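PDB 3B79: toxin secretion ATP-binding protein from Vibrio parahaemolyticus RIMD 2210633, which probably couples ATP hydrolysis to toxin export across the membrane, this chain being only its N-terminal peptidase C39-like domain. Local coordinates for residues P7-V15 with I73-V83. Residues are numbered along the deposited sequence; the frame is centred on the assembly and turned at random.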
ATOM      1  N   PRO A   7      -2.806  -5.594  -6.814  1.00 14.44           N
ATOM      2  CA  PRO A   7      -2.249  -4.313  -6.354  1.00 14.29           C
ATOM      3  C   PRO A   7      -1.948  -4.275  -4.846  1.00 12.93           C
ATOM      4  O   PRO A   7      -0.949  -3.679  -4.463  1.00 12.03           O
ATOM      5  CB  PRO A   7      -3.356  -3.292  -6.677  1.00 17.12           C
ATOM      6  CG  PRO A   7      -4.423  -3.996  -7.328  1.00 17.27           C
ATOM      7  CD  PRO A   7      -4.157  -5.468  -7.397  1.00 15.73           C
ATOM      8  N   LEU A   8      -2.806  -4.847  -3.996  1.00 11.88           N
ATOM      9  CA  LEU A   8      -2.568  -4.816  -2.567  1.00 11.89           C
ATOM     10  C   LEU A   8      -1.359  -5.654  -2.210  1.00 10.99           C
ATOM     11  O   LEU A   8      -0.582  -5.280  -1.323  1.00 11.68           O
ATOM     12  CB  LEU A   8      -3.796  -5.286  -1.774  1.00 13.84           C
ATOM     13  CG  LEU A   8      -4.874  -4.279  -1.412  1.00 16.96           C
ATOM     14  CD1 LEU A   8      -5.940  -5.051  -0.716  1.00 20.03           C
ATOM     15  CD2 LEU A   8      -4.362  -3.127  -0.551  1.00 16.01           C
ATOM     16  N   LEU A   9      -1.197  -6.799  -2.861  1.00 11.79           N
ATOM     17  CA  LEU A   9      -0.026  -7.633  -2.629  1.00 11.32           C
ATOM     18  C   LEU A   9       1.236  -6.883  -3.076  1.00 11.28           C
ATOM     19  O   LEU A   9       2.257  -6.900  -2.367  1.00 11.86           O
ATOM     20  CB  LEU A   9      -0.165  -8.983  -3.374  1.00 12.80           C
ATOM     21  CG  LEU A   9       1.001  -9.974  -3.136  1.00 14.25           C
ATOM     22  CD1 LEU A   9       1.239 -10.264  -1.660  1.00 16.00           C
ATOM     23  CD2 LEU A   9       0.692 -11.295  -3.894  1.00 16.04           C
ATOM     24  N   ASN A  10       1.180  -6.202  -4.230  1.00 10.75           N
ATOM     25  CA  ASN A  10       2.341  -5.426  -4.657  1.00 10.71           C
ATOM     26  C   ASN A  10       2.698  -4.382  -3.595  1.00  9.62           C
ATOM     27  O   ASN A  10       3.877  -4.179  -3.247  1.00 10.71           O
ATOM     28  CB  ASN A  10       2.048  -4.739  -6.006  1.00 11.44           C
ATOM     29  CG  ASN A  10       3.290  -4.106  -6.619  1.00 11.91           C
ATOM     30  OD1 ASN A  10       3.540  -2.858  -6.504  1.00 14.79           O
ATOM     31  ND2 ASN A  10       4.116  -4.938  -7.190  1.00 12.86           N
ATOM     32  N   SER A  11       1.675  -3.688  -3.097  1.00  9.89           N
ATOM     33  CA  SER A  11       1.929  -2.641  -2.104  1.00 10.23           C
ATOM     34  C   SER A  11       2.532  -3.239  -0.818  1.00  9.85           C
ATOM     35  O   SER A  11       3.461  -2.682  -0.231  1.00 10.30           O
ATOM     36  CB  SER A  11       0.618  -1.898  -1.773  1.00 10.54           C
ATOM     37  OG  SER A  11       0.097  -1.272  -2.934  1.00 10.51           O
ATOM     38  N   LEU A  12       1.999  -4.391  -0.378  1.00 10.23           N
ATOM     39  CA  LEU A  12       2.499  -5.010   0.848  1.00 11.16           C
ATOM     40  C   LEU A  12       3.932  -5.503   0.671  1.00 11.32           C
ATOM     41  O   LEU A  12       4.746  -5.372   1.593  1.00 11.35           O
ATOM     42  CB  LEU A  12       1.591  -6.199   1.206  1.00 11.84           C
ATOM     43  CG  LEU A  12       2.012  -6.970   2.448  1.00 14.38           C
ATOM     44  CD1 LEU A  12       2.007  -6.084   3.700  1.00 15.54           C
ATOM     45  CD2 LEU A  12       1.108  -8.215   2.637  1.00 14.52           C
ATOM     46  N   ILE A  13       4.242  -6.065  -0.493  0.60 10.82           N
ATOM     47  CA  ILE A  13       5.615  -6.544  -0.762  0.60 10.74           C
ATOM     48  C   ILE A  13       6.556  -5.379  -0.722  0.60 11.09           C
ATOM     49  O   ILE A  13       7.648  -5.492  -0.123  0.60  9.59           O
ATOM     50  CB  ILE A  13       5.673  -7.268  -2.114  0.60 10.91           C
ATOM     51  CG1 ILE A  13       5.052  -8.672  -1.956  0.60 11.18           C
ATOM     52  CG2 ILE A  13       7.145  -7.360  -2.667  0.60 12.26           C
ATOM     53  CD1 ILE A  13       5.864  -9.670  -1.225  0.60 17.97           C
ATOM     54  N   TYR A  14       6.177  -4.255  -1.321  1.00 11.08           N
ATOM     55  CA  TYR A  14       7.052  -3.067  -1.280  1.00 10.84           C
ATOM     56  C   TYR A  14       7.322  -2.693   0.184  1.00 10.19           C
ATOM     57  O   TYR A  14       8.484  -2.483   0.572  1.00 10.93           O
ATOM     58  CB  TYR A  14       6.439  -1.856  -2.027  1.00 11.03           C
ATOM     59  CG  TYR A  14       7.326  -0.652  -1.862  1.00 10.97           C
ATOM     60  CD1 TYR A  14       8.364  -0.413  -2.753  1.00 12.59           C
ATOM     61  CD2 TYR A  14       7.189   0.182  -0.751  1.00 11.25           C
ATOM     62  CE1 TYR A  14       9.216   0.658  -2.542  1.00 12.91           C
ATOM     63  CE2 TYR A  14       8.064   1.233  -0.529  1.00 12.08           C
ATOM     64  CZ  TYR A  14       9.096   1.465  -1.433  1.00 12.58           C
ATOM     65  OH  TYR A  14       9.959   2.549  -1.168  1.00 15.84           O
ATOM     66  N   VAL A  15       6.279  -2.617   1.026  1.00 10.29           N
ATOM     67  CA  VAL A  15       6.526  -2.215   2.384  1.00 10.87           C
ATOM     68  C   VAL A  15       7.376  -3.232   3.136  1.00 10.63           C
ATOM     69  O   VAL A  15       8.251  -2.864   3.938  1.00 11.25           O
ATOM     70  CB  VAL A  15       5.194  -1.887   3.125  1.00 10.79           C
ATOM     71  CG1 VAL A  15       5.500  -1.538   4.586  1.00 12.86           C
ATOM     72  CG2 VAL A  15       4.482  -0.748   2.395  1.00 12.21           C
ATOM     73  N   ILE A  73      -0.228   2.218   2.862  1.00  9.46           N
ATOM     74  CA  ILE A  73      -0.883   1.643   1.701  1.00  8.66           C
ATOM     75  C   ILE A  73      -2.242   2.310   1.507  1.00  8.51           C
ATOM     76  O   ILE A  73      -3.079   2.250   2.421  1.00 10.03           O
ATOM     77  CB  ILE A  73      -1.028   0.118   1.844  1.00  9.05           C
ATOM     78  CG1 ILE A  73       0.349  -0.547   1.984  1.00  9.85           C
ATOM     79  CG2 ILE A  73      -1.864  -0.433   0.679  1.00 11.78           C
ATOM     80  CD1 ILE A  73       0.324  -2.063   2.223  1.00 11.40           C
ATOM     81  N   LEU A  74      -2.442   2.970   0.369  1.00  8.99           N
ATOM     82  CA  LEU A  74      -3.706   3.661   0.132  1.00  9.79           C
ATOM     83  C   LEU A  74      -4.661   2.742  -0.599  1.00 10.02           C
ATOM     84  O   LEU A  74      -4.278   2.060  -1.564  1.00 11.59           O
ATOM     85  CB  LEU A  74      -3.480   4.882  -0.733  1.00 10.33           C
ATOM     86  CG  LEU A  74      -2.466   5.922  -0.237  1.00 10.40           C
ATOM     87  CD1 LEU A  74      -2.396   7.086  -1.176  1.00 11.95           C
ATOM     88  CD2 LEU A  74      -2.748   6.347   1.195  1.00 11.52           C
ATOM     89  N   VAL A  75      -5.929   2.759  -0.176  1.00 10.53           N
ATOM     90  CA  VAL A  75      -6.969   2.085  -0.948  1.00 11.17           C
ATOM     91  C   VAL A  75      -7.524   3.071  -1.955  1.00 10.91           C
ATOM     92  O   VAL A  75      -7.947   4.188  -1.623  1.00 11.54           O
ATOM     93  CB  VAL A  75      -8.091   1.619  -0.000  1.00 12.05           C
ATOM     94  CG1 VAL A  75      -9.214   0.978  -0.808  1.00 13.36           C
ATOM     95  CG2 VAL A  75      -7.545   0.642   1.059  1.00 12.86           C
ATOM     96  N   LEU A  76      -7.492   2.664  -3.226  1.00 10.97           N
ATOM     97  CA  LEU A  76      -7.882   3.542  -4.351  1.00 12.30           C
ATOM     98  C   LEU A  76      -9.195   2.991  -4.952  1.00 13.81           C
ATOM     99  O   LEU A  76      -9.570   1.846  -4.729  1.00 15.25           O
ATOM    100  CB  LEU A  76      -6.788   3.551  -5.427  1.00 12.32           C
ATOM    101  CG  LEU A  76      -5.411   4.015  -4.918  1.00 11.49           C
ATOM    102  CD1 LEU A  76      -4.418   3.909  -6.075  1.00 13.86           C
ATOM    103  CD2 LEU A  76      -5.425   5.427  -4.359  1.00 12.49           C
ATOM    104  N   LYS A  77      -9.874   3.840  -5.702  1.00 14.11           N
ATOM    105  CA  LYS A  77     -11.152   3.462  -6.328  1.00 16.05           C
ATOM    106  C   LYS A  77     -10.964   2.256  -7.241  1.00 17.80           C
ATOM    107  O   LYS A  77      -9.908   2.057  -7.828  1.00 18.16           O
ATOM    108  CB  LYS A  77     -11.690   4.639  -7.149  1.00 17.44           C
ATOM    109  CG  LYS A  77     -12.156   5.816  -6.309  1.00 18.54           C
ATOM    110  CD  LYS A  77     -12.563   6.969  -7.229  1.00 20.54           C
ATOM    111  CE  LYS A  77     -13.045   8.147  -6.373  1.00 23.92           C
ATOM    112  NZ  LYS A  77     -13.272   9.367  -7.242  1.00 25.61           N
ATOM    113  N   GLY A  78     -12.022   1.453  -7.338  1.00 19.16           N
ATOM    114  CA  GLY A  78     -12.031   0.349  -8.292  1.00 20.21           C
ATOM    115  C   GLY A  78     -11.211  -0.869  -7.883  1.00 19.20           C
ATOM    116  O   GLY A  78     -10.731  -1.598  -8.774  1.00 22.89           O
ATOM    117  N   GLY A  79     -10.964  -1.042  -6.577  1.00 18.07           N
ATOM    118  CA  GLY A  79     -10.200  -2.198  -6.088  1.00 18.13           C
ATOM    119  C   GLY A  79      -8.700  -2.046  -6.280  1.00 17.73           C
ATOM    120  O   GLY A  79      -7.983  -3.029  -6.231  1.00 19.87           O
ATOM    121  N   ASP A  80      -8.223  -0.828  -6.513  0.50 16.54           N
ATOM    122  CA  ASP A  80      -6.802  -0.598  -6.720  0.50 14.68           C
ATOM    123  C   ASP A  80      -6.166  -0.116  -5.413  0.50 13.49           C
ATOM    124  O   ASP A  80      -6.869   0.214  -4.436  0.50 13.60           O
ATOM    125  CB  ASP A  80      -6.595   0.411  -7.853  0.50 15.33           C
ATOM    126  CG  ASP A  80      -5.163   0.486  -8.339  0.50 15.23           C
ATOM    127  OD1 ASP A  80      -4.334  -0.477  -8.213  0.50 13.34           O
ATOM    128  OD2 ASP A  80      -4.862   1.563  -8.933  0.50 20.59           O
ATOM    129  N   SER A  81      -4.840  -0.061  -5.399  1.00 12.38           N
ATOM    130  CA  SER A  81      -4.095   0.390  -4.209  1.00 12.66           C
ATOM    131  C   SER A  81      -2.736   0.864  -4.667  1.00 12.35           C
ATOM    132  O   SER A  81      -2.250   0.476  -5.745  1.00 13.24           O
ATOM    133  CB  SER A  81      -3.910  -0.740  -3.196  1.00 15.06           C
ATOM    134  OG  SER A  81      -2.979  -1.694  -3.689  1.00 20.06           O
ATOM    135  N   CYS A  82      -2.110   1.644  -3.816  1.00 10.62           N
ATOM    136  CA  CYS A  82      -0.715   1.994  -4.044  1.00 10.66           C
ATOM    137  C   CYS A  82      -0.023   2.240  -2.715  1.00 10.10           C
ATOM    138  O   CYS A  82      -0.674   2.339  -1.667  1.00 11.57           O
ATOM    139  CB  CYS A  82      -0.532   3.213  -4.966  1.00 12.15           C
ATOM    140  SG  CYS A  82      -1.123   4.784  -4.260  1.00 12.90           S
ATOM    141  N   VAL A  83       1.304   2.301  -2.756  1.00  9.38           N
ATOM    142  CA  VAL A  83       2.048   2.778  -1.609  1.00  8.79           C
ATOM    143  C   VAL A  83       2.128   4.301  -1.720  1.00  9.90           C
ATOM    144  O   VAL A  83       2.413   4.826  -2.805  1.00 10.60           O
ATOM    145  CB  VAL A  83       3.486   2.214  -1.568  1.00  9.53           C
ATOM    146  CG1 VAL A  83       4.237   2.662  -0.331  1.00 11.07           C
ATOM    147  CG2 VAL A  83       3.416   0.681  -1.615  1.00 11.71           C
TER
HETATM  148  O   HOH W   1      -0.437  -1.679  -6.267  1.00 19.11           O
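Helix 7-18 packs on the antiparallel sheet of the peptidase C39-like domain, a papain-like (clan CA) alpha-beta arrangement, and meets the hairpin of strands 72-76 and 80-88. The segment axes place the helix nearer the second strand, 7.0 Å from 80-83 and running almost with it at 13°, while L74 and C82 pair by backbone hydrogen bonds and turn to the other sheet face, against L113 of helix 110-116. S11 sits at the centre: its CB touches two methyl groups, CG2 of I73 and CG2 of V83, each 3.8 Å away and approaching roughly at right angles to one another. The same V83 CG2 lies 3.6 Å from the carbonyl O of S11, and V83 CG1 approaches CD2 of the Y14 ring obliquely at 3.9 Å. With its CG1 anti to the carbonyl carbon (chi1 -60°), I73 points CD1 at the helix, against the backbone N and CA of L12, while CG2 also meets L8 CD2. S81 CB touches that L8 CD2 at 3.6 Å. Toward the helix start the contact turns polar: S81 OG lies 2.9 Å from P7 O, but at an angle too poor for a hydrogen bond. P7 O accepts the backbone N-H of S11. One water lies 2.7 Å from P7 O and 2.9 Å from S81 O, placed to donate to each, although its two protons have further acceptors within reach.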